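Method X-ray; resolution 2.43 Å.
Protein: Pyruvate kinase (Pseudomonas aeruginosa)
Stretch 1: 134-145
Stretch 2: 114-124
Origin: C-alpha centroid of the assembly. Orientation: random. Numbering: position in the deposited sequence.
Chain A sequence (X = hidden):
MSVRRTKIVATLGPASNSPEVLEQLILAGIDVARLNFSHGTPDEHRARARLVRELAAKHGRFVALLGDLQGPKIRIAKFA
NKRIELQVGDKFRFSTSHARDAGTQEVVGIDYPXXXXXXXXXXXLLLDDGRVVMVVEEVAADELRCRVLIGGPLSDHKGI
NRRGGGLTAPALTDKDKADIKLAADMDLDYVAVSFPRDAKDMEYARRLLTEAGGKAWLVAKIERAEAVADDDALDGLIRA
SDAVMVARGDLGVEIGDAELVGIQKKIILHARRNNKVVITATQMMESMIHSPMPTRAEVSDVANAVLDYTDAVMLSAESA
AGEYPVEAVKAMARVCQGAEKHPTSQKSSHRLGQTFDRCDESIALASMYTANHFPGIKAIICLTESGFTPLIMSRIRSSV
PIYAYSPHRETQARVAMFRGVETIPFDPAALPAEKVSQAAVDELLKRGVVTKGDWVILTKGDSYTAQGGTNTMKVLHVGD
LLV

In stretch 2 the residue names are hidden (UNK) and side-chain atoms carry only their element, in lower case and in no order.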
# COMPACT_ATOMS: atom_id res chain seq x y z
N MET A 134 32.31 -22.10 28.93
CA MET A 134 33.16 -21.75 30.05
C MET A 134 33.27 -20.25 30.20
O MET A 134 33.05 -19.51 29.23
CB MET A 134 34.55 -22.33 29.85
CG MET A 134 34.53 -23.79 29.46
SD MET A 134 36.15 -24.46 29.77
CE MET A 134 36.04 -26.03 28.88
N VAL A 135 33.60 -19.82 31.41
CA VAL A 135 33.87 -18.42 31.68
C VAL A 135 35.32 -18.28 32.15
O VAL A 135 35.80 -19.10 32.93
CB VAL A 135 32.86 -17.83 32.69
CG1 VAL A 135 32.91 -18.58 34.02
CG2 VAL A 135 33.12 -16.32 32.88
N VAL A 136 35.99 -17.23 31.69
CA VAL A 136 37.38 -16.98 32.04
C VAL A 136 37.44 -16.36 33.43
O VAL A 136 36.87 -15.29 33.67
CB VAL A 136 38.05 -16.04 31.01
CG1 VAL A 136 39.49 -15.70 31.41
CG2 VAL A 136 38.03 -16.66 29.62
N GLU A 137 38.12 -17.04 34.36
CA GLU A 137 38.27 -16.55 35.74
C GLU A 137 39.58 -15.80 35.95
O GLU A 137 39.63 -14.87 36.76
CB GLU A 137 38.21 -17.72 36.73
CG GLU A 137 36.78 -18.25 37.04
CD GLU A 137 36.77 -19.28 38.14
OE1 GLU A 137 37.80 -19.97 38.34
OE2 GLU A 137 35.70 -19.48 38.77
N GLU A 138 40.66 -16.24 35.29
CA GLU A 138 41.98 -15.64 35.43
C GLU A 138 42.70 -15.71 34.10
O GLU A 138 42.53 -16.65 33.32
CB GLU A 138 42.81 -16.37 36.49
CG GLU A 138 42.29 -16.28 37.91
CD GLU A 138 43.15 -17.01 38.93
OE1 GLU A 138 44.20 -17.56 38.61
OE2 GLU A 138 42.74 -17.03 40.10
N VAL A 139 43.52 -14.69 33.84
CA VAL A 139 44.33 -14.61 32.65
C VAL A 139 45.79 -14.50 33.09
O VAL A 139 46.11 -13.71 33.98
CB VAL A 139 43.95 -13.39 31.78
CG1 VAL A 139 44.79 -13.34 30.53
CG2 VAL A 139 42.53 -13.48 31.38
N ALA A 140 46.65 -15.27 32.45
CA ALA A 140 48.10 -15.17 32.59
C ALA A 140 48.68 -15.00 31.20
O ALA A 140 47.97 -15.01 30.22
CB ALA A 140 48.67 -16.43 33.26
N ALA A 141 49.99 -14.82 31.10
CA ALA A 141 50.61 -14.56 29.80
C ALA A 141 50.42 -15.71 28.81
O ALA A 141 50.38 -15.52 27.62
CB ALA A 141 52.09 -14.26 29.96
N ASP A 142 50.32 -16.94 29.31
CA ASP A 142 50.31 -18.13 28.50
C ASP A 142 49.04 -19.01 28.63
O ASP A 142 49.02 -20.10 28.06
CB ASP A 142 51.55 -18.95 28.81
CG ASP A 142 51.52 -19.56 30.23
OD1 ASP A 142 50.91 -18.96 31.15
OD2 ASP A 142 52.09 -20.67 30.43
N GLU A 143 48.03 -18.58 29.39
CA GLU A 143 46.90 -19.44 29.59
C GLU A 143 45.67 -18.71 30.07
O GLU A 143 45.77 -17.62 30.66
CB GLU A 143 47.20 -20.60 30.58
CG GLU A 143 47.50 -20.26 31.98
CD GLU A 143 47.89 -21.46 32.83
OE1 GLU A 143 47.63 -21.48 34.08
OE2 GLU A 143 48.39 -22.45 32.32
N LEU A 144 44.51 -19.34 29.84
CA LEU A 144 43.25 -18.87 30.37
C LEU A 144 42.76 -19.91 31.37
O LEU A 144 42.72 -21.11 31.06
CB LEU A 144 42.22 -18.70 29.28
CG LEU A 144 42.49 -17.64 28.20
CD1 LEU A 144 41.33 -17.64 27.19
CD2 LEU A 144 42.59 -16.21 28.72
N ARG A 145 42.39 -19.46 32.56
CA ARG A 145 41.91 -20.33 33.62
C ARG A 145 40.42 -20.13 33.77
O ARG A 145 39.97 -19.01 34.08
CB ARG A 145 42.59 -20.01 34.93
CG ARG A 145 44.07 -20.34 34.92
CD ARG A 145 44.81 -19.68 36.06
NE ARG A 145 46.25 -19.65 35.76
CZ ARG A 145 47.14 -18.81 36.25
NH1 ARG A 145 46.76 -17.97 37.22
NH2 ARG A 145 48.39 -18.92 35.89
N UNK A 114 47.37 -15.56 20.13
CA UNK A 114 46.42 -14.46 20.29
C UNK A 114 45.03 -14.77 20.95
O UNK A 114 44.54 -13.88 21.61
o UNK A 114 48.11 -12.57 18.88
c UNK A 114 46.05 -13.77 19.01
o UNK A 114 47.30 -13.35 17.00
c UNK A 114 47.26 -13.19 18.23
N UNK A 115 44.72 -16.05 21.11
CA UNK A 115 43.54 -16.41 21.91
C UNK A 115 43.64 -15.85 23.35
O UNK A 115 42.70 -15.24 23.87
c UNK A 115 42.11 -18.34 22.77
c UNK A 115 42.03 -19.86 22.90
c UNK A 115 43.37 -17.90 22.01
c UNK A 115 40.79 -17.92 22.09
N UNK A 116 44.77 -16.05 23.96
CA UNK A 116 44.99 -15.64 25.33
C UNK A 116 45.15 -14.12 25.45
O UNK A 116 44.77 -13.55 26.49
c UNK A 116 46.07 -17.84 26.00
c UNK A 116 46.67 -15.81 27.28
c UNK A 116 46.24 -16.35 25.92
N UNK A 117 45.65 -13.50 24.40
CA UNK A 117 45.83 -12.05 24.38
C UNK A 117 44.51 -11.31 24.25
O UNK A 117 44.28 -10.31 24.91
c UNK A 117 46.78 -11.65 23.24
c UNK A 117 49.33 -11.56 22.69
c UNK A 117 48.23 -12.09 23.58
n UNK A 117 51.77 -12.02 22.10
c UNK A 117 50.51 -12.55 22.68
N UNK A 118 43.61 -11.83 23.45
CA UNK A 118 42.33 -11.19 23.14
C UNK A 118 41.28 -11.44 24.20
O UNK A 118 40.42 -10.61 24.43
o UNK A 118 42.45 -12.05 19.56
c UNK A 118 42.70 -11.39 20.62
c UNK A 118 41.77 -11.72 21.84
o UNK A 118 43.66 -10.51 20.81
N UNK A 119 41.42 -12.51 25.04
CA UNK A 119 40.51 -12.77 26.09
C UNK A 119 40.84 -12.09 27.44
O UNK A 119 42.00 -11.81 27.69
c UNK A 119 40.26 -14.20 26.28
s UNK A 119 39.48 -14.94 24.87
N UNK A 120 39.76 -11.84 28.21
CA UNK A 120 39.84 -11.24 29.48
C UNK A 120 38.85 -11.89 30.48
O UNK A 120 37.93 -12.64 30.12
N UNK A 121 39.08 -11.58 31.76
CA UNK A 121 38.25 -12.10 32.81
C UNK A 121 36.79 -11.75 32.54
O UNK A 121 36.49 -10.63 32.18
c UNK A 121 37.84 -12.12 35.33
c UNK A 121 38.68 -11.52 34.20
c UNK A 121 40.16 -11.74 34.45
N UNK A 122 35.91 -12.73 32.66
CA UNK A 122 34.49 -12.54 32.37
C UNK A 122 34.05 -13.06 31.02
O UNK A 122 32.90 -13.40 30.87
N UNK A 123 34.96 -13.14 30.05
CA UNK A 123 34.61 -13.64 28.71
C UNK A 123 34.04 -15.05 28.79
O UNK A 123 34.50 -15.86 29.61
o UNK A 123 35.68 -11.21 27.86
c UNK A 123 35.83 -13.63 27.79
c UNK A 123 36.28 -12.20 27.41
o UNK A 123 37.28 -12.04 26.68
N UNK A 124 33.02 -15.35 27.99
CA UNK A 124 32.48 -16.70 27.89
C UNK A 124 33.00 -17.35 26.62
O UNK A 124 32.95 -16.74 25.56
c UNK A 124 28.93 -16.35 29.51
c UNK A 124 30.36 -16.09 29.17
o UNK A 124 28.41 -15.61 30.37
o UNK A 124 28.27 -17.24 28.93
c UNK A 124 30.93 -16.72 27.91
O HOH W 1 47.44 -12.52 28.02

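Position 114 carries two side-chain carbons, the second bearing two oxygens. This short carboxylate is Asp114. It is exposed and does not reach stretch 1.

Position 115 has four carbons, forked at the second. This is Leu115. Its side chain points sideways, and its backbone O lies 4.3 Å from Leu144 CD1.

Position 116 has three carbons, forked at the first, which is valine. Val116 points toward stretch 1 and is buried there. Its CG1 packs 3.3 Å from Ala140 O, and its CG2 lies 4.2 Å from Leu144 CG. The hairpin turn of stretch 1 wraps around this side chain.

Position 117 has four carbons in a row ending in nitrogen. It is Lys117, which is exposed and points away from stretch 1.

Position 118 again has two carbons, the second with two oxygens. Asp118 is out of reach of stretch 1. Its backbone N bonds to Asp114 O (2.9 Å), a helical turn back.

Position 119 has one carbon followed by one sulfur, so it is Cys119. The helix has ended here. The CB of Cys119 packs 3.7 Å from Leu144 CD1.

Position 120 has no side-chain atoms and is Gly120. Its CA lies 4.0 Å from Val139 CG2, and its O lies 3.5 Å from Val136 CB. A CB here would have room, so this contact does not demand glycine.

Position 121 has three carbons, forked at the first. Val121 is exposed. Its CG1 lies 3.6 Å from Glu137 O, and its CG2 lies 4.3 Å from Val139 CG2.

Position 122 has no side chain. Gly122 has phi 101° and psi -26°, where a CB would jam against the carbonyl O of Val121. Its N donates to Val136 O at 2.9 Å, almost linearly.

Position 123 has two carbons, the second carrying two oxygens. The atoms alone fit aspartate. One carboxylate oxygen of Asp123, OD2, accepts from Gly120 N (2.9 Å), bracing the type II turn from Gly120 to Asp123. Its backbone O accepts from Val136 N at 2.9 Å.

Position 124 has three carbons, the third bearing two oxygens, hence Glu124. Its CA lies 3.2 Å from Met134 O, a CA-H...O contact. Glu124 pairs with Val135 in an antiparallel bridge, and their side chains share one face of the sheet.

The contact has two parts. Val116 and Cys119 pack against Val139 and Leu144 as an apolar patch. Beyond the helix, the turn presents Gly122 N and Asp123 O to the backbone of Val136, and two hydrogen bonds fix the register.

Stretch 2 114-124: DLVKDCGVGDE
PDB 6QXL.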